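PDB 2W8D: processed glycerol phosphate lipoteichoic acid synthase 2, which belongs to the sulfatase family of the alkaline phosphatase clan and holds a magnesium ion in its C-terminal domain. Local coordinates for residues A[253-258]-A[291-296]; A[33-38]-A[249-254]; A[70-75]-A[302-307]. All coordinates share one frame; numbering follows the deposited sequence.

From the N terminus, strand 33-39 comes first, and contact 2 closes a loop of 210 intervening residues by pairing it with the start of strand 251-257. Strand 70-76 departs inside that loop and meets 302-307 in contact 3 beyond its end, so contacts 2 and 3 cross along the chain. Contact 1 starts on the residues where contact 2 finishes, Ile253 and Val254 serving both; its loop to strand 292-296 is nested within the one closed by contact 3. In space the order across the mixed sheet is 33-39, 251-257, 292-296, 70-76 and 303-304, a worked example of how distant sequence segments become neighbouring strands.

Contact 1: A[253-258]-A[291-296]; sequences IVMYGD and PLFIHA. With MG (magnesium ion), chain C.
Met255 and Phe293 face each other as a hydrogen-bonded pair in the antiparallel step of the mixed central sheet of this alkaline phosphatase-clan fold. Two bonds close the pair: Met255 N gives to Phe293 O at 2.8 Å, and Phe293 N returns to Met255 O. The same two-way exchange joins Ile253 to His295, while the ladder ends on a single bond, Gly257 N to Pro291 O at 3.1 Å. In the intervening non-hydrogen-bonded pairs the backbone polar groups point outward: Val254 N and Tyr256 N serve strand 33-39, while Ile294 N gives to Phe70 O and Leu292 O accepts from Phe72 N of strand 70-76. Carbonyls also receive CA-H contacts, as when Leu292 CA comes within 3.2 Å of Met255 O. Side chains pack on both faces of the pair. Val254 CG1 lies beside Leu292 CD1 at 3.9 Å, and the selenomethionine of position 255, bent at chi3 (-67°), sets CE against Phe293 CB. The polar end of His295 is satisfied by Glu68 through NE2. Just past the strand, Asp258 joins Glu40, phosphorylated Thr84 and His259 at the magnesium site; its OD1 accepts from Ser41 N, and OD2 binds the magnesium ion at 2.1 Å.

Contact 2: A[33-38]-A[249-254]; sequences NVIYVS and DKSIIV
Tyr36 and Val254 lie side by side on one face of the sheet, their side chains pointing the same way. Val254 CB sits over one face of the phenol ring, offset toward the rim and 4.2 Å from the centroid, a CH-pi contact, while CG1 presses on Tyr36 CE2 at 3.6 Å. With chi1 180°, Val254 CG1 is anti to its backbone N, and its other branch, CG2, approaches Val34 CG1 more loosely. On the opposite face Ile35 and Ile253 pack together: Ile35 CB stands 4.3 Å from Ile253 CG1, and Ile35 CD1 extends to Ser251 OG. At the start of the pair, Asn33 lays CB against Ser251 OG at 3.2 Å, whereas its ND2 bond to that oxygen is weak; ND2 also bonds Gln187 OE1 and OD1 accepts from Phe189 N, while Ser251 OG bonds Leu247 O. This register is fixed by backbone bonds such as Ile252 N to Asn33 O, 2.7 Å, and Val254 N to Ile35 O, nearly straight at 171°. Helix 313-320 covers the Tyr36 and Val254 face and helix 219-244 the isoleucine face, so the parallel pair forms part of the three-layer alpha/beta/alpha sandwich typical of the alkaline phosphatase clan.

Contact 3: A[70-75]-A[302-307]; sequences FYFDNF and EKVHKY
Asp73 and His305 join side chains where segment 302-307 runs along the outer side of strand 70-76, a loosely held parallel extension of the central sheet of the alkaline phosphatase-like fold. Backbone bonding is correspondingly poor. Tyr71 N reaches Glu302 O and Val304 N reaches Tyr71 O, both weak, the second strongly bent at 129°. On its other side strand 70-76 is bonded to strand 292-296, so it lies between the two.

Side-chain hydrogen bonds do more of the work. His305 ND1 donates to Asp73 OD1 at 2.9 Å, on the syn side of the carboxylate but tilted well out of its plane; the oxygen lies nearly in the imidazole plane, although the two flat groups are turned 69° apart. This is a His-carboxylate hydrogen bond, one that would probably stabilise a positive charge on the ring. Asn74 ND2 gives a nearly straight bond, 2.9 Å, to His305 O, with that oxygen in the amide plane, while Asn74 OD1 accepts from Arg289 NE.

Apolar and stacking contacts add to these. Val304 sets both methyls against the Phe72 ring, CG2 3.5 Å from CD1 and CG1 equally near CE1, and CG1 also touches the edge of the Phe70 ring. The amide of Asn74 is stacked on the Tyr307 ring, their planes 21° apart; Asn74 CB lies over the ring face, offset toward the rim, 3.9 Å from the centroid. Chi1 of -66° puts Asn74 CG beside its own backbone N, over the same ring.

One water bridges the two backbones: it accepts from Asn74 N and donates to Val304 O and to Lys306 O, the last at 2.6 Å from the water oxygen.

Contact 1: A[253-258]-A[291-296]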
loop_
_atom_site.group_PDB
_atom_site.type_symbol
_atom_site.label_atom_id
_atom_site.label_comp_id
_atom_site.label_asym_id
_atom_site.label_seq_id
_atom_site.Cartn_x
_atom_site.Cartn_y
_atom_site.Cartn_z
ATOM N N ILE A 253 -10.575 2.116 -7.690
ATOM C CA ILE A 253 -10.002 2.830 -6.554
ATOM C C ILE A 253 -9.422 1.789 -5.632
ATOM O O ILE A 253 -10.101 0.830 -5.274
ATOM C CB ILE A 253 -11.082 3.671 -5.851
ATOM C CG1 ILE A 253 -11.684 4.679 -6.869
ATOM C CG2 ILE A 253 -10.518 4.308 -4.559
ATOM C CD1 ILE A 253 -12.962 5.326 -6.488
ATOM N N VAL A 254 -8.156 1.971 -5.277
ATOM C CA VAL A 254 -7.415 1.040 -4.442
ATOM C C VAL A 254 -6.840 1.839 -3.287
ATOM O O VAL A 254 -6.017 2.741 -3.508
ATOM C CB VAL A 254 -6.157 0.535 -5.207
ATOM C CG1 VAL A 254 -5.342 -0.446 -4.351
ATOM C CG2 VAL A 254 -6.507 -0.026 -6.563
HETATM N N MSE A 255 -7.202 1.484 -2.057
HETATM C CA MSE A 255 -6.730 2.211 -0.881
HETATM C C MSE A 255 -6.077 1.312 0.115
HETATM O O MSE A 255 -6.597 0.229 0.439
HETATM C CB MSE A 255 -7.853 2.974 -0.202
HETATM C CG MSE A 255 -8.577 3.866 -1.185
HETATM SE SE MSE A 255 -9.845 4.980 -0.253
HETATM C CE MSE A 255 -11.114 3.589 0.358
ATOM N N TYR A 256 -4.973 1.799 0.665
ATOM C CA TYR A 256 -4.214 0.994 1.609
ATOM C C TYR A 256 -3.589 1.816 2.729
ATOM O O TYR A 256 -3.039 2.913 2.493
ATOM C CB TYR A 256 -3.101 0.252 0.854
ATOM C CG TYR A 256 -2.090 1.162 0.219
ATOM C CD1 TYR A 256 -0.892 1.428 0.860
ATOM C CD2 TYR A 256 -2.310 1.737 -1.036
ATOM C CE1 TYR A 256 0.061 2.289 0.304
ATOM C CE2 TYR A 256 -1.372 2.615 -1.602
ATOM C CZ TYR A 256 -0.173 2.866 -0.939
ATOM O OH TYR A 256 0.824 3.679 -1.476
ATOM N N GLY A 257 -3.597 1.252 3.937
ATOM C CA GLY A 257 -2.783 1.831 5.001
ATOM C C GLY A 257 -1.330 1.577 4.625
ATOM O O GLY A 257 -1.006 0.482 4.149
ATOM N N ASP A 258 -0.450 2.562 4.806
ATOM C CA ASP A 258 0.952 2.362 4.335
ATOM C C ASP A 258 1.838 1.537 5.303
ATOM O O ASP A 258 2.678 0.744 4.863
ATOM C CB ASP A 258 1.602 3.684 3.884
ATOM C CG ASP A 258 1.682 4.723 4.994
ATOM O OD1 ASP A 258 0.995 4.578 6.038
ATOM O OD2 ASP A 258 2.474 5.682 4.841
ATOM N N PRO A 291 -5.447 -1.968 6.351
ATOM C CA PRO A 291 -6.588 -2.225 5.476
ATOM C C PRO A 291 -6.214 -2.055 4.010
ATOM O O PRO A 291 -5.293 -1.298 3.697
ATOM C CB PRO A 291 -7.636 -1.191 5.902
ATOM C CG PRO A 291 -6.873 -0.102 6.611
ATOM C CD PRO A 291 -5.528 -0.687 7.070
ATOM N N LEU A 292 -6.879 -2.828 3.148
ATOM C CA LEU A 292 -6.748 -2.722 1.720
ATOM C C LEU A 292 -8.162 -2.767 1.190
ATOM O O LEU A 292 -8.900 -3.682 1.524
ATOM C CB LEU A 292 -5.931 -3.872 1.137
ATOM C CG LEU A 292 -5.993 -3.903 -0.405
ATOM C CD1 LEU A 292 -5.333 -2.670 -1.114
ATOM C CD2 LEU A 292 -5.379 -5.191 -0.959
ATOM N N PHE A 293 -8.533 -1.772 0.398
ATOM C CA PHE A 293 -9.865 -1.703 -0.225
ATOM C C PHE A 293 -9.645 -1.606 -1.734
ATOM O O PHE A 293 -8.743 -0.892 -2.165
ATOM C CB PHE A 293 -10.622 -0.433 0.214
ATOM C CG PHE A 293 -10.959 -0.389 1.664
ATOM C CD1 PHE A 293 -12.159 -0.896 2.117
ATOM C CD2 PHE A 293 -10.076 0.170 2.592
ATOM C CE1 PHE A 293 -12.487 -0.865 3.486
ATOM C CE2 PHE A 293 -10.411 0.219 3.936
ATOM C CZ PHE A 293 -11.629 -0.307 4.379
ATOM N N ILE A 294 -10.426 -2.349 -2.519
ATOM C CA ILE A 294 -10.419 -2.202 -3.964
ATOM C C ILE A 294 -11.877 -2.110 -4.436
ATOM O O ILE A 294 -12.640 -3.069 -4.289
ATOM C CB ILE A 294 -9.761 -3.402 -4.704
ATOM C CG1 ILE A 294 -8.298 -3.577 -4.344
ATOM C CG2 ILE A 294 -9.878 -3.233 -6.188
ATOM C CD1 ILE A 294 -7.735 -4.856 -4.889
ATOM N N HIS A 295 -12.255 -0.960 -4.979
ATOM C CA HIS A 295 -13.536 -0.847 -5.641
ATOM C C HIS A 295 -13.260 -0.707 -7.120
ATOM O O HIS A 295 -12.729 0.293 -7.575
ATOM C CB HIS A 295 -14.366 0.317 -5.107
ATOM C CG HIS A 295 -15.746 0.375 -5.695
ATOM N ND1 HIS A 295 -16.022 1.021 -6.878
ATOM C CD2 HIS A 295 -16.917 -0.175 -5.286
ATOM C CE1 HIS A 295 -17.303 0.872 -7.179
ATOM N NE2 HIS A 295 -17.867 0.150 -6.225
ATOM N N ALA A 296 -13.538 -1.783 -7.844
ATOM C CA ALA A 296 -13.373 -1.858 -9.266
ATOM C C ALA A 296 -14.784 -1.774 -9.779
ATOM O O ALA A 296 -15.632 -2.631 -9.468
ATOM C CB ALA A 296 -12.748 -3.158 -9.642
HETATM MG MG MG C . 3.460 6.960 6.221
#

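Contact 2: A[33-38]-A[249-254]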
loop_
_atom_site.group_PDB
_atom_site.type_symbol
_atom_site.label_atom_id
_atom_site.label_comp_id
_atom_site.label_asym_id
_atom_site.label_seq_id
_atom_site.Cartn_x
_atom_site.Cartn_y
_atom_site.Cartn_z
ATOM N N ASN A 33 -9.648 3.672 -15.314
ATOM C CA ASN A 33 -8.673 4.417 -14.591
ATOM C C ASN A 33 -8.293 3.653 -13.302
ATOM O O ASN A 33 -9.030 2.762 -12.843
ATOM C CB ASN A 33 -9.251 5.770 -14.234
ATOM C CG ASN A 33 -9.711 6.536 -15.442
ATOM O OD1 ASN A 33 -8.927 6.812 -16.337
ATOM N ND2 ASN A 33 -10.988 6.893 -15.478
ATOM N N VAL A 34 -7.133 3.998 -12.746
ATOM C CA VAL A 34 -6.735 3.506 -11.460
ATOM C C VAL A 34 -6.484 4.749 -10.613
ATOM O O VAL A 34 -5.840 5.700 -11.070
ATOM C CB VAL A 34 -5.414 2.652 -11.546
ATOM C CG1 VAL A 34 -4.921 2.206 -10.126
ATOM C CG2 VAL A 34 -5.574 1.468 -12.505
ATOM N N ILE A 35 -6.994 4.727 -9.378
ATOM C CA ILE A 35 -6.747 5.773 -8.398
ATOM C C ILE A 35 -6.239 5.069 -7.117
ATOM O O ILE A 35 -6.987 4.358 -6.447
ATOM C CB ILE A 35 -8.057 6.574 -8.104
ATOM C CG1 ILE A 35 -8.557 7.339 -9.345
ATOM C CG2 ILE A 35 -7.870 7.519 -6.922
ATOM C CD1 ILE A 35 -9.984 7.919 -9.221
ATOM N N TYR A 36 -4.964 5.235 -6.786
ATOM C CA TYR A 36 -4.473 4.683 -5.544
ATOM C C TYR A 36 -4.595 5.766 -4.494
ATOM O O TYR A 36 -4.350 6.946 -4.789
ATOM C CB TYR A 36 -2.986 4.281 -5.658
ATOM C CG TYR A 36 -2.697 2.896 -6.132
ATOM C CD1 TYR A 36 -2.599 2.603 -7.486
ATOM C CD2 TYR A 36 -2.427 1.880 -5.219
ATOM C CE1 TYR A 36 -2.271 1.315 -7.937
ATOM C CE2 TYR A 36 -2.099 0.582 -5.652
ATOM C CZ TYR A 36 -2.032 0.319 -7.019
ATOM O OH TYR A 36 -1.719 -0.950 -7.441
ATOM N N VAL A 37 -4.927 5.368 -3.273
ATOM C CA VAL A 37 -4.869 6.243 -2.098
ATOM C C VAL A 37 -4.082 5.588 -0.977
ATOM O O VAL A 37 -4.446 4.521 -0.506
ATOM C CB VAL A 37 -6.258 6.586 -1.524
ATOM C CG1 VAL A 37 -6.097 7.569 -0.377
ATOM C CG2 VAL A 37 -7.183 7.141 -2.645
ATOM N N SER A 38 -2.995 6.232 -0.569
ATOM C CA SER A 38 -2.210 5.797 0.558
ATOM C C SER A 38 -2.755 6.451 1.813
ATOM O O SER A 38 -2.661 7.668 1.974
ATOM C CB SER A 38 -0.743 6.200 0.340
ATOM O OG SER A 38 0.013 6.122 1.536
ATOM N N ASP A 249 -17.418 5.470 -11.531
ATOM C CA ASP A 249 -17.805 4.355 -12.391
ATOM C C ASP A 249 -16.748 4.059 -13.472
ATOM O O ASP A 249 -16.761 3.016 -14.127
ATOM C CB ASP A 249 -19.173 4.651 -13.051
ATOM C CG ASP A 249 -20.304 4.782 -12.035
ATOM O OD1 ASP A 249 -20.421 3.926 -11.127
ATOM O OD2 ASP A 249 -21.105 5.735 -12.158
ATOM N N LYS A 250 -15.822 4.981 -13.659
ATOM C CA LYS A 250 -14.809 4.788 -14.680
ATOM C C LYS A 250 -13.509 4.320 -14.085
ATOM O O LYS A 250 -12.469 4.403 -14.757
ATOM C CB LYS A 250 -14.584 6.086 -15.462
ATOM C CG LYS A 250 -15.757 6.481 -16.367
ATOM C CD LYS A 250 -15.725 7.965 -16.697
ATOM C CE LYS A 250 -17.102 8.449 -17.148
ATOM N NZ LYS A 250 -17.135 9.896 -17.542
ATOM N N SER A 251 -13.537 3.842 -12.842
ATOM C CA SER A 251 -12.277 3.660 -12.139
ATOM C C SER A 251 -12.145 2.454 -11.222
ATOM O O SER A 251 -13.132 1.853 -10.780
ATOM C CB SER A 251 -11.911 4.929 -11.364
ATOM O OG SER A 251 -11.799 6.042 -12.235
ATOM N N ILE A 252 -10.892 2.103 -10.959
ATOM C CA ILE A 252 -10.573 1.176 -9.912
ATOM C C ILE A 252 -9.912 2.023 -8.839
ATOM O O ILE A 252 -8.826 2.596 -9.044
ATOM C CB ILE A 252 -9.575 0.110 -10.385
ATOM C CG1 ILE A 252 -10.136 -0.689 -11.553
ATOM C CG2 ILE A 252 -9.178 -0.838 -9.238
ATOM C CD1 ILE A 252 -9.071 -1.604 -12.151
ATOM N N ILE A 253 -10.575 2.116 -7.690
ATOM C CA ILE A 253 -10.002 2.830 -6.554
ATOM C C ILE A 253 -9.422 1.789 -5.632
ATOM O O ILE A 253 -10.101 0.830 -5.274
ATOM C CB ILE A 253 -11.082 3.671 -5.851
ATOM C CG1 ILE A 253 -11.684 4.679 -6.869
ATOM C CG2 ILE A 253 -10.518 4.308 -4.559
ATOM C CD1 ILE A 253 -12.962 5.326 -6.488
ATOM N N VAL A 254 -8.156 1.971 -5.277
ATOM C CA VAL A 254 -7.415 1.040 -4.442
ATOM C C VAL A 254 -6.840 1.839 -3.287
ATOM O O VAL A 254 -6.017 2.741 -3.508
ATOM C CB VAL A 254 -6.157 0.535 -5.207
ATOM C CG1 VAL A 254 -5.342 -0.446 -4.351
ATOM C CG2 VAL A 254 -6.507 -0.026 -6.563
#

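Contact 3: A[70-75]-A[302-307]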
loop_
_atom_site.group_PDB
_atom_site.type_symbol
_atom_site.label_atom_id
_atom_site.label_comp_id
_atom_site.label_asym_id
_atom_site.label_seq_id
_atom_site.Cartn_x
_atom_site.Cartn_y
_atom_site.Cartn_z
ATOM N N PHE A 70 -14.174 -4.826 -2.471
ATOM C CA PHE A 70 -13.266 -5.851 -1.974
ATOM C C PHE A 70 -12.615 -5.261 -0.762
ATOM O O PHE A 70 -12.033 -4.174 -0.839
ATOM C CB PHE A 70 -12.113 -6.162 -2.918
ATOM C CG PHE A 70 -12.491 -6.860 -4.204
ATOM C CD1 PHE A 70 -12.579 -8.236 -4.263
ATOM C CD2 PHE A 70 -12.629 -6.139 -5.380
ATOM C CE1 PHE A 70 -12.863 -8.869 -5.447
ATOM C CE2 PHE A 70 -12.903 -6.766 -6.571
ATOM C CZ PHE A 70 -13.023 -8.128 -6.608
ATOM N N TYR A 71 -12.705 -5.968 0.355
ATOM C CA TYR A 71 -11.962 -5.594 1.543
ATOM C C TYR A 71 -11.157 -6.817 2.001
ATOM O O TYR A 71 -11.685 -7.928 2.005
ATOM C CB TYR A 71 -12.911 -5.115 2.650
ATOM C CG TYR A 71 -12.194 -4.871 3.968
ATOM C CD1 TYR A 71 -11.188 -3.905 4.051
ATOM C CD2 TYR A 71 -12.497 -5.618 5.109
ATOM C CE1 TYR A 71 -10.519 -3.674 5.233
ATOM C CE2 TYR A 71 -11.809 -5.409 6.324
ATOM C CZ TYR A 71 -10.822 -4.435 6.362
ATOM O OH TYR A 71 -10.112 -4.187 7.514
ATOM N N PHE A 72 -9.886 -6.593 2.343
ATOM C CA PHE A 72 -8.955 -7.632 2.756
ATOM C C PHE A 72 -8.531 -7.355 4.201
ATOM O O PHE A 72 -7.830 -6.364 4.465
ATOM C CB PHE A 72 -7.710 -7.645 1.841
ATOM C CG PHE A 72 -8.030 -7.698 0.353
ATOM C CD1 PHE A 72 -7.975 -8.899 -0.348
ATOM C CD2 PHE A 72 -8.375 -6.549 -0.340
ATOM C CE1 PHE A 72 -8.268 -8.948 -1.709
ATOM C CE2 PHE A 72 -8.667 -6.596 -1.703
ATOM C CZ PHE A 72 -8.611 -7.801 -2.383
ATOM N N ASP A 73 -8.946 -8.238 5.122
ATOM C CA ASP A 73 -8.720 -8.076 6.560
ATOM C C ASP A 73 -7.482 -8.833 7.117
ATOM O O ASP A 73 -7.147 -8.742 8.318
ATOM C CB ASP A 73 -10.003 -8.440 7.327
ATOM C CG ASP A 73 -10.384 -9.901 7.168
ATOM O OD1 ASP A 73 -10.191 -10.502 6.099
ATOM O OD2 ASP A 73 -10.891 -10.478 8.121
ATOM N N ASN A 74 -6.819 -9.580 6.247
ATOM C CA ASN A 74 -5.539 -10.181 6.570
ATOM C C ASN A 74 -4.422 -9.735 5.599
ATOM O O ASN A 74 -3.675 -10.539 5.060
ATOM C CB ASN A 74 -5.677 -11.687 6.607
ATOM C CG ASN A 74 -6.555 -12.155 7.719
ATOM O OD1 ASN A 74 -6.435 -11.701 8.862
ATOM N ND2 ASN A 74 -7.428 -13.085 7.410
ATOM N N PHE A 75 -4.329 -8.430 5.400
ATOM C CA PHE A 75 -3.366 -7.842 4.493
ATOM C C PHE A 75 -2.336 -7.087 5.340
ATOM O O PHE A 75 -2.697 -6.363 6.239
ATOM C CB PHE A 75 -4.093 -6.921 3.499
ATOM C CG PHE A 75 -3.180 -6.110 2.646
ATOM C CD1 PHE A 75 -2.617 -6.647 1.491
ATOM C CD2 PHE A 75 -2.884 -4.808 2.988
ATOM C CE1 PHE A 75 -1.763 -5.895 0.695
ATOM C CE2 PHE A 75 -2.020 -4.035 2.203
ATOM C CZ PHE A 75 -1.463 -4.568 1.072
ATOM N N GLU A 302 -15.579 -8.787 -3.083
ATOM C CA GLU A 302 -15.828 -9.720 -2.001
ATOM C C GLU A 302 -14.954 -9.320 -0.824
ATOM O O GLU A 302 -13.882 -8.736 -1.021
ATOM C CB GLU A 302 -15.448 -11.137 -2.437
ATOM C CG GLU A 302 -16.313 -11.738 -3.522
ATOM C CD GLU A 302 -17.719 -12.054 -3.019
ATOM O OE1 GLU A 302 -17.864 -12.872 -2.078
ATOM O OE2 GLU A 302 -18.681 -11.476 -3.574
ATOM N N LYS A 303 -15.407 -9.649 0.380
ATOM C CA LYS A 303 -14.600 -9.522 1.599
ATOM C C LYS A 303 -13.668 -10.703 1.658
ATOM O O LYS A 303 -14.059 -11.767 2.116
ATOM C CB LYS A 303 -15.512 -9.506 2.840
ATOM C CG LYS A 303 -16.819 -8.704 2.612
ATOM C CD LYS A 303 -16.522 -7.215 2.325
ATOM C CE LYS A 303 -17.464 -6.645 1.348
ATOM N NZ LYS A 303 -17.379 -5.167 1.327
ATOM N N VAL A 304 -12.443 -10.549 1.171
ATOM C CA VAL A 304 -11.536 -11.720 1.097
ATOM C C VAL A 304 -10.602 -11.887 2.308
ATOM O O VAL A 304 -10.045 -10.908 2.788
ATOM C CB VAL A 304 -10.859 -11.914 -0.328
ATOM C CG1 VAL A 304 -11.248 -10.821 -1.304
ATOM C CG2 VAL A 304 -9.394 -12.137 -0.251
ATOM N N HIS A 305 -10.478 -13.122 2.812
ATOM C CA HIS A 305 -9.726 -13.410 4.058
ATOM C C HIS A 305 -8.348 -14.022 3.833
ATOM O O HIS A 305 -7.638 -14.361 4.789
ATOM C CB HIS A 305 -10.544 -14.291 5.019
ATOM C CG HIS A 305 -11.934 -13.798 5.215
ATOM N ND1 HIS A 305 -12.207 -12.535 5.697
ATOM C CD2 HIS A 305 -13.131 -14.365 4.937
ATOM C CE1 HIS A 305 -13.517 -12.349 5.715
ATOM N NE2 HIS A 305 -14.099 -13.447 5.268
ATOM N N LYS A 306 -7.989 -14.186 2.576
ATOM C CA LYS A 306 -6.664 -14.661 2.238
ATOM C C LYS A 306 -5.577 -13.735 2.807
ATOM O O LYS A 306 -5.661 -12.525 2.693
ATOM C CB LYS A 306 -6.511 -14.729 0.723
ATOM C CG LYS A 306 -7.380 -15.790 0.064
ATOM C CD LYS A 306 -6.948 -15.924 -1.367
ATOM C CE LYS A 306 -7.919 -16.749 -2.200
ATOM N NZ LYS A 306 -7.517 -16.562 -3.633
ATOM N N TYR A 307 -4.569 -14.332 3.426
ATOM C CA TYR A 307 -3.350 -13.624 3.857
ATOM C C TYR A 307 -2.656 -13.069 2.616
ATOM O O TYR A 307 -2.631 -13.737 1.589
ATOM C CB TYR A 307 -2.471 -14.579 4.679
ATOM C CG TYR A 307 -2.997 -14.725 6.090
ATOM C CD1 TYR A 307 -4.269 -15.242 6.349
ATOM C CD2 TYR A 307 -2.244 -14.284 7.162
ATOM C CE1 TYR A 307 -4.767 -15.333 7.683
ATOM C CE2 TYR A 307 -2.706 -14.373 8.470
ATOM C CZ TYR A 307 -3.946 -14.878 8.725
ATOM O OH TYR A 307 -4.313 -14.914 10.032
HETATM O O HOH W 1 -7.177 -10.558 3.444
#